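Local coordinates for protein AlkZ (Streptomyces sahachiroi, PDB 5UUJ) that belongs to the AlkZ-like DNA glycosylase family, whose members are built on winged-helix and related helix-turn-helix folds, at residues Phe13-Arg16 with Met17-Gln20. Sequence-based numbering, arbitrary orientation.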
loop_
_atom_site.group_PDB
_atom_site.type_symbol
_atom_site.label_atom_id
_atom_site.label_comp_id
_atom_site.label_asym_id
_atom_site.label_seq_id
_atom_site.Cartn_x
_atom_site.Cartn_y
_atom_site.Cartn_z
ATOM N N PHE A 13 -12.344 -14.517 -1.125
ATOM C CA PHE A 13 -12.248 -13.460 -2.128
ATOM C C PHE A 13 -13.431 -12.504 -2.034
ATOM O O PHE A 13 -13.260 -11.283 -2.077
ATOM C CB PHE A 13 -12.176 -14.049 -3.539
ATOM C CG PHE A 13 -10.966 -14.905 -3.784
ATOM C CD1 PHE A 13 -9.790 -14.699 -3.077
ATOM C CD2 PHE A 13 -11.007 -15.921 -4.723
ATOM C CE1 PHE A 13 -8.680 -15.488 -3.306
ATOM C CE2 PHE A 13 -9.895 -16.714 -4.957
ATOM C CZ PHE A 13 -8.733 -16.495 -4.247
ATOM N N ALA A 14 -14.630 -13.065 -1.907
ATOM C CA ALA A 14 -15.840 -12.262 -1.786
ATOM C C ALA A 14 -15.802 -11.409 -0.521
ATOM O O ALA A 14 -16.185 -10.239 -0.539
ATOM C CB ALA A 14 -17.069 -13.151 -1.786
ATOM N N TRP A 15 -15.339 -12.000 0.576
ATOM C CA TRP A 15 -15.268 -11.290 1.844
ATOM C C TRP A 15 -14.255 -10.149 1.765
ATOM O O TRP A 15 -14.531 -9.033 2.205
ATOM C CB TRP A 15 -14.900 -12.245 2.980
ATOM C CG TRP A 15 -14.848 -11.564 4.310
ATOM C CD1 TRP A 15 -15.904 -11.281 5.126
ATOM C CD2 TRP A 15 -13.680 -11.066 4.975
ATOM N NE1 TRP A 15 -15.466 -10.637 6.256
ATOM C CE2 TRP A 15 -14.105 -10.492 6.188
ATOM C CE3 TRP A 15 -12.320 -11.048 4.661
ATOM C CZ2 TRP A 15 -13.218 -9.909 7.090
ATOM C CZ3 TRP A 15 -11.438 -10.468 5.560
ATOM C CH2 TRP A 15 -11.892 -9.908 6.759
ATOM N N ARG A 16 -13.090 -10.435 1.191
ATOM C CA ARG A 16 -12.062 -9.415 1.002
ATOM C C ARG A 16 -12.589 -8.255 0.163
ATOM O O ARG A 16 -12.369 -7.091 0.496
ATOM C CB ARG A 16 -10.820 -10.013 0.337
ATOM C CG ARG A 16 -9.979 -10.883 1.254
ATOM C CD ARG A 16 -8.863 -11.574 0.496
ATOM N NE ARG A 16 -8.026 -12.384 1.377
ATOM C CZ ARG A 16 -7.069 -13.208 0.957
ATOM N NH1 ARG A 16 -6.822 -13.340 -0.337
ATOM N NH2 ARG A 16 -6.365 -13.905 1.836
HETATM N N MSE A 17 -13.292 -8.573 -0.918
HETATM C CA MSE A 17 -13.810 -7.542 -1.806
HETATM C C MSE A 17 -14.896 -6.709 -1.136
HETATM O O MSE A 17 -15.098 -5.545 -1.481
HETATM C CB MSE A 17 -14.345 -8.169 -3.089
HETATM C CG MSE A 17 -13.242 -8.595 -4.039
HETATM SE SE MSE A 17 -13.942 -9.174 -5.757
HETATM C CE MSE A 17 -12.533 -8.470 -6.904
ATOM N N GLN A 18 -15.594 -7.305 -0.179
ATOM C CA GLN A 18 -16.550 -6.562 0.620
ATOM C C GLN A 18 -15.797 -5.595 1.532
ATOM O O GLN A 18 -16.126 -4.412 1.607
ATOM C CB GLN A 18 -17.435 -7.516 1.426
ATOM C CG GLN A 18 -18.395 -6.829 2.378
ATOM C CD GLN A 18 -17.877 -6.785 3.808
ATOM O OE1 GLN A 18 -17.670 -5.711 4.374
ATOM N NE2 GLN A 18 -17.674 -7.959 4.402
ATOM N N ARG A 19 -14.764 -6.094 2.199
ATOM C CA ARG A 19 -13.978 -5.268 3.110
ATOM C C ARG A 19 -13.235 -4.152 2.375
ATOM O O ARG A 19 -13.009 -3.085 2.942
ATOM C CB ARG A 19 -12.980 -6.129 3.886
ATOM C CG ARG A 19 -13.618 -7.200 4.760
ATOM C CD ARG A 19 -14.392 -6.607 5.917
ATOM N NE ARG A 19 -13.537 -5.842 6.821
ATOM C CZ ARG A 19 -13.988 -5.074 7.806
ATOM N NH1 ARG A 19 -15.292 -4.957 8.024
ATOM N NH2 ARG A 19 -13.132 -4.418 8.576
ATOM N N GLN A 20 -12.869 -4.394 1.118
ATOM C CA GLN A 20 -12.069 -3.442 0.347
ATOM C C GLN A 20 -12.917 -2.498 -0.509
ATOM O O GLN A 20 -12.393 -1.825 -1.400
ATOM C CB GLN A 20 -11.082 -4.191 -0.551
ATOM C CG GLN A 20 -9.997 -4.938 0.207
ATOM C CD GLN A 20 -9.061 -5.691 -0.718
ATOM O OE1 GLN A 20 -8.759 -5.235 -1.823
ATOM N NE2 GLN A 20 -8.605 -6.858 -0.277
#
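Four successive i to i+4 hydrogen bonds tie Phe-13 through Arg-16 to Met-17 through Gln-20 in the last turns of an alpha helix, from Met-17 N to Phe-13 O at 2.9 Å down to Gln-20 N to Arg-16 O at 2.8 Å, where Gln-20 leaves helical geometry. The same four-residue spacing, a common way for a helix to pair its side chains, brings Arg-19 over Trp-15. With CG of Trp-15 trans to the backbone nitrogen (chi1 -179°), the indole swings along the helix, and Arg-19 CG settles on one face as a CH-pi contact, 3.6 Å from the centroid of the six-membered ring. The arginine chain then folds at chi2 and chi3; CD follows, 3.7 Å from Trp-15 CZ2, and the guanidinium ends nearly parallel to the ring, their planes 12° apart. Its NE is held by the carbonyl of Gly-217, while Trp-15 NE1 donates to Glu-271. At the indole's pyrrole end, the Gln-18 amide stands almost perpendicular to the ring, NE2 3.8 Å from Trp-15 CD1. One turn beyond Arg-16, at the helix end, Gln-20 CG lies against the Arg-16 carbonyl oxygen at 3.2 Å, and Gln-20 NE2 donates to Ala-218 O. Arg-16, extended from CG to NE, reaches the carbonyls of Gly-220 and Pro-221, so several polar side chains of helix 9-19 are anchored on the end of helix 204-219 and the loop beyond it. Trp-15 and Arg-19 meet helix 269-274, whereas Phe-13, Met-17 and Gln-20 touch Tyr-290 of helix 289-292.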